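Local coordinates for protein monovalent Na+/H+ antiporter subunit A (Dietzia sp. DQ12-45-1b, PDB 7D3U) that probably exchanges sodium ions for protons across the cell membrane as subunit A of the Mrp antiporter complex, at residues 819-831 against 894-906. Numbering follows the deposited sequence.
Sequences GGFNSALIGGAGI and DVGVYLAVLGVIM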
loop_
_atom_site.group_PDB
_atom_site.type_symbol
_atom_site.label_atom_id
_atom_site.label_comp_id
_atom_site.label_asym_id
_atom_site.label_seq_id
_atom_site.Cartn_x
_atom_site.Cartn_y
_atom_site.Cartn_z
ATOM N N GLY B 819 -25.623 23.536 8.444
ATOM C CA GLY B 819 -26.696 22.561 8.484
ATOM C C GLY B 819 -26.607 21.463 9.524
ATOM O O GLY B 819 -27.474 21.377 10.398
ATOM N N GLY B 820 -25.578 20.620 9.460
ATOM C CA GLY B 820 -25.406 19.621 10.496
ATOM C C GLY B 820 -24.001 19.500 11.042
ATOM O O GLY B 820 -23.807 19.127 12.203
ATOM N N PHE B 821 -23.009 19.876 10.238
ATOM C CA PHE B 821 -21.629 19.772 10.688
ATOM C C PHE B 821 -21.263 20.907 11.621
ATOM O O PHE B 821 -20.624 20.681 12.651
ATOM C CB PHE B 821 -20.673 19.750 9.498
ATOM C CG PHE B 821 -20.684 18.461 8.744
ATOM C CD1 PHE B 821 -19.939 17.384 9.186
ATOM C CD2 PHE B 821 -21.442 18.323 7.599
ATOM C CE1 PHE B 821 -19.947 16.195 8.495
ATOM C CE2 PHE B 821 -21.454 17.137 6.906
ATOM C CZ PHE B 821 -20.709 16.071 7.357
ATOM N N ASN B 822 -21.663 22.128 11.280
ATOM C CA ASN B 822 -21.499 23.237 12.207
ATOM C C ASN B 822 -22.333 23.018 13.461
ATOM O O ASN B 822 -21.875 23.297 14.575
ATOM C CB ASN B 822 -21.866 24.538 11.504
ATOM C CG ASN B 822 -21.331 24.593 10.087
ATOM O OD1 ASN B 822 -20.254 25.128 9.843
ATOM N ND2 ASN B 822 -22.067 24.011 9.150
ATOM N N SER B 823 -23.546 22.485 13.298
ATOM C CA SER B 823 -24.375 22.141 14.449
ATOM C C SER B 823 -23.662 21.167 15.376
ATOM O O SER B 823 -23.732 21.302 16.603
ATOM C CB SER B 823 -25.695 21.538 13.979
ATOM O OG SER B 823 -26.663 22.540 13.752
ATOM N N ALA B 824 -22.976 20.176 14.811
ATOM C CA ALA B 824 -22.352 19.155 15.643
ATOM C C ALA B 824 -21.035 19.631 16.239
ATOM O O ALA B 824 -20.711 19.293 17.381
ATOM C CB ALA B 824 -22.147 17.883 14.829
ATOM N N LEU B 825 -20.260 20.414 15.491
ATOM C CA LEU B 825 -19.006 20.915 16.035
ATOM C C LEU B 825 -19.246 21.985 17.094
ATOM O O LEU B 825 -18.448 22.118 18.028
ATOM C CB LEU B 825 -18.121 21.445 14.910
ATOM C CG LEU B 825 -17.778 20.463 13.785
ATOM C CD1 LEU B 825 -17.351 21.207 12.533
ATOM C CD2 LEU B 825 -16.710 19.475 14.209
ATOM N N ILE B 826 -20.353 22.728 17.000
ATOM C CA ILE B 826 -20.680 23.681 18.058
ATOM C C ILE B 826 -21.226 22.998 19.301
ATOM O O ILE B 826 -21.369 23.650 20.342
ATOM C CB ILE B 826 -21.678 24.736 17.547
ATOM C CG1 ILE B 826 -21.445 26.073 18.248
ATOM C CG2 ILE B 826 -23.101 24.275 17.754
ATOM C CD1 ILE B 826 -22.391 27.152 17.802
ATOM N N GLY B 827 -21.529 21.706 19.225
ATOM C CA GLY B 827 -21.862 20.931 20.404
ATOM C C GLY B 827 -20.620 20.251 20.936
ATOM O O GLY B 827 -20.477 20.025 22.140
ATOM N N GLY B 828 -19.708 19.914 20.026
ATOM C CA GLY B 828 -18.394 19.464 20.451
ATOM C C GLY B 828 -17.655 20.531 21.235
ATOM O O GLY B 828 -16.923 20.230 22.181
ATOM N N ALA B 829 -17.835 21.796 20.851
ATOM C CA ALA B 829 -17.281 22.890 21.640
ATOM C C ALA B 829 -17.900 22.927 23.033
ATOM O O ALA B 829 -17.212 23.204 24.021
ATOM C CB ALA B 829 -17.491 24.220 20.920
ATOM N N GLY B 830 -19.197 22.634 23.135
ATOM C CA GLY B 830 -19.820 22.552 24.445
ATOM C C GLY B 830 -19.286 21.395 25.267
ATOM O O GLY B 830 -19.153 21.495 26.488
ATOM N N ILE B 831 -18.978 20.279 24.608
ATOM C CA ILE B 831 -18.370 19.150 25.304
ATOM C C ILE B 831 -16.975 19.520 25.797
ATOM O O ILE B 831 -16.571 19.146 26.904
ATOM C CB ILE B 831 -18.347 17.915 24.386
ATOM C CG1 ILE B 831 -19.682 17.178 24.468
ATOM C CG2 ILE B 831 -17.204 16.987 24.749
ATOM C CD1 ILE B 831 -20.087 16.518 23.180
ATOM N N ASP B 894 -29.347 15.229 8.779
ATOM C CA ASP B 894 -28.585 16.168 9.593
ATOM C C ASP B 894 -28.534 15.720 11.046
ATOM O O ASP B 894 -27.498 15.855 11.701
ATOM C CB ASP B 894 -29.187 17.567 9.482
ATOM C CG ASP B 894 -28.881 18.228 8.156
ATOM O OD1 ASP B 894 -28.228 17.584 7.309
ATOM O OD2 ASP B 894 -29.291 19.393 7.959
ATOM N N VAL B 895 -29.638 15.185 11.565
ATOM C CA VAL B 895 -29.629 14.642 12.922
ATOM C C VAL B 895 -28.661 13.468 13.017
ATOM O O VAL B 895 -27.941 13.310 14.010
ATOM C CB VAL B 895 -31.055 14.242 13.347
ATOM C CG1 VAL B 895 -31.047 13.563 14.705
ATOM C CG2 VAL B 895 -31.956 15.462 13.370
ATOM N N GLY B 896 -28.615 12.638 11.974
ATOM C CA GLY B 896 -27.691 11.515 11.974
ATOM C C GLY B 896 -26.240 11.954 12.005
ATOM O O GLY B 896 -25.446 11.470 12.817
ATOM N N VAL B 897 -25.871 12.880 11.116
ATOM C CA VAL B 897 -24.486 13.343 11.104
ATOM C C VAL B 897 -24.169 14.119 12.380
ATOM O O VAL B 897 -23.033 14.087 12.871
ATOM C CB VAL B 897 -24.193 14.171 9.839
ATOM C CG1 VAL B 897 -25.060 15.407 9.782
ATOM C CG2 VAL B 897 -22.728 14.546 9.779
ATOM N N TYR B 898 -25.164 14.799 12.953
ATOM C CA TYR B 898 -24.986 15.468 14.235
ATOM C C TYR B 898 -24.616 14.469 15.318
ATOM O O TYR B 898 -23.641 14.664 16.053
ATOM C CB TYR B 898 -26.273 16.208 14.600
ATOM C CG TYR B 898 -26.244 16.897 15.938
ATOM C CD1 TYR B 898 -25.520 18.061 16.120
ATOM C CD2 TYR B 898 -26.945 16.386 17.019
ATOM C CE1 TYR B 898 -25.488 18.696 17.340
ATOM C CE2 TYR B 898 -26.922 17.015 18.244
ATOM C CZ TYR B 898 -26.190 18.172 18.398
ATOM O OH TYR B 898 -26.159 18.809 19.617
ATOM N N LEU B 899 -25.388 13.387 15.426
ATOM C CA LEU B 899 -25.081 12.351 16.407
ATOM C C LEU B 899 -23.705 11.752 16.158
ATOM O O LEU B 899 -22.947 11.511 17.104
ATOM C CB LEU B 899 -26.152 11.262 16.374
ATOM C CG LEU B 899 -27.572 11.643 16.789
ATOM C CD1 LEU B 899 -28.541 10.498 16.563
ATOM C CD2 LEU B 899 -27.594 12.079 18.241
ATOM N N ALA B 900 -23.355 11.521 14.891
ATOM C CA ALA B 900 -22.064 10.912 14.587
ATOM C C ALA B 900 -20.914 11.797 15.053
ATOM O O ALA B 900 -20.024 11.347 15.786
ATOM C CB ALA B 900 -21.955 10.631 13.090
ATOM N N VAL B 901 -20.923 13.068 14.646
ATOM C CA VAL B 901 -19.832 13.967 15.013
ATOM C C VAL B 901 -19.802 14.188 16.521
ATOM O O VAL B 901 -18.725 14.296 17.126
ATOM C CB VAL B 901 -19.953 15.294 14.246
ATOM C CG1 VAL B 901 -18.810 16.227 14.604
ATOM C CG2 VAL B 901 -20.000 15.044 12.750
ATOM N N LEU B 902 -20.975 14.248 17.158
ATOM C CA LEU B 902 -21.011 14.435 18.602
ATOM C C LEU B 902 -20.393 13.246 19.324
ATOM O O LEU B 902 -19.638 13.419 20.286
ATOM C CB LEU B 902 -22.448 14.657 19.065
ATOM C CG LEU B 902 -22.642 15.644 20.212
ATOM C CD1 LEU B 902 -21.819 16.898 19.975
ATOM C CD2 LEU B 902 -24.111 15.989 20.372
ATOM N N GLY B 903 -20.697 12.030 18.868
ATOM C CA GLY B 903 -20.080 10.857 19.463
ATOM C C GLY B 903 -18.582 10.817 19.236
ATOM O O GLY B 903 -17.824 10.389 20.110
ATOM N N VAL B 904 -18.132 11.276 18.068
ATOM C CA VAL B 904 -16.697 11.306 17.796
ATOM C C VAL B 904 -15.993 12.268 18.743
ATOM O O VAL B 904 -14.934 11.951 19.302
ATOM C CB VAL B 904 -16.434 11.676 16.328
ATOM C CG1 VAL B 904 -14.942 11.799 16.078
ATOM C CG2 VAL B 904 -17.043 10.636 15.425
ATOM N N ILE B 905 -16.564 13.458 18.938
ATOM C CA ILE B 905 -15.956 14.418 19.856
ATOM C C ILE B 905 -15.986 13.884 21.282
ATOM O O ILE B 905 -15.019 14.037 22.037
ATOM C CB ILE B 905 -16.651 15.788 19.749
ATOM C CG1 ILE B 905 -16.612 16.297 18.310
ATOM C CG2 ILE B 905 -15.980 16.790 20.669
ATOM C CD1 ILE B 905 -15.231 16.310 17.707
ATOM N N MET B 906 -17.095 13.251 21.675
ATOM C CA MET B 906 -17.180 12.657 23.004
ATOM C C MET B 906 -16.077 11.630 23.216
ATOM O O MET B 906 -15.424 11.614 24.264
ATOM C CB MET B 906 -18.551 12.017 23.207
ATOM C CG MET B 906 -19.630 12.986 23.634
ATOM S SD MET B 906 -21.280 12.407 23.207
ATOM C CE MET B 906 -22.288 13.551 24.142
#
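Ala824 fills the middle of this helix pair: its CB lies 3.4 Å from Val901 CB and also meets the Tyr898 ring at CD1. With so small a bump here, the axes of 821-831 and 894-906 come within 8.4 Å, running in the same direction and crossing at -30°. Glycines supply the hollows. Leu902 is a knob seated among Ala824, Gly827, Gly828 and Ile831, its CD1 3.7 Å from Gly828 N, and one turn on Ile905 CG2 lies 3.6 Å from Gly828 CA. Towards the helix start, Gly820 faces Val897, where a side chain would probably have no room beside CG1. Val897 CG2, anti to the backbone N, stands over one face of the Phe821 ring as a CH-pi contact, 3.8 Å from the centroid and offset toward the rim. Replacing Phe821 with an alanine would probably leave this methyl without its aromatic cover. Tyr898 instead lies alongside 821-831, CG anti to its own N (chi1 178°), which sets Ser823 O at the ring edge, near its plane, 3.2 Å from CE1. At the far end Ile831 CD1 reaches between Leu902 CD1 and Met906 CG, 3.6 Å from the latter. No hydrogen bond crosses the pair, so fit of shape joins these two predicted transmembrane helices of the MnhB-related region. Helix 739-762 packs on Phe821, Val897 and Val901, while helix 789-812 meets Ser823, whose OG hydrogen-bonds Ser806 O, and Asp894. Helix 646-667 lies against Leu825, and Phe80 of the neighbouring subunit C touches both Leu825 and Ile905.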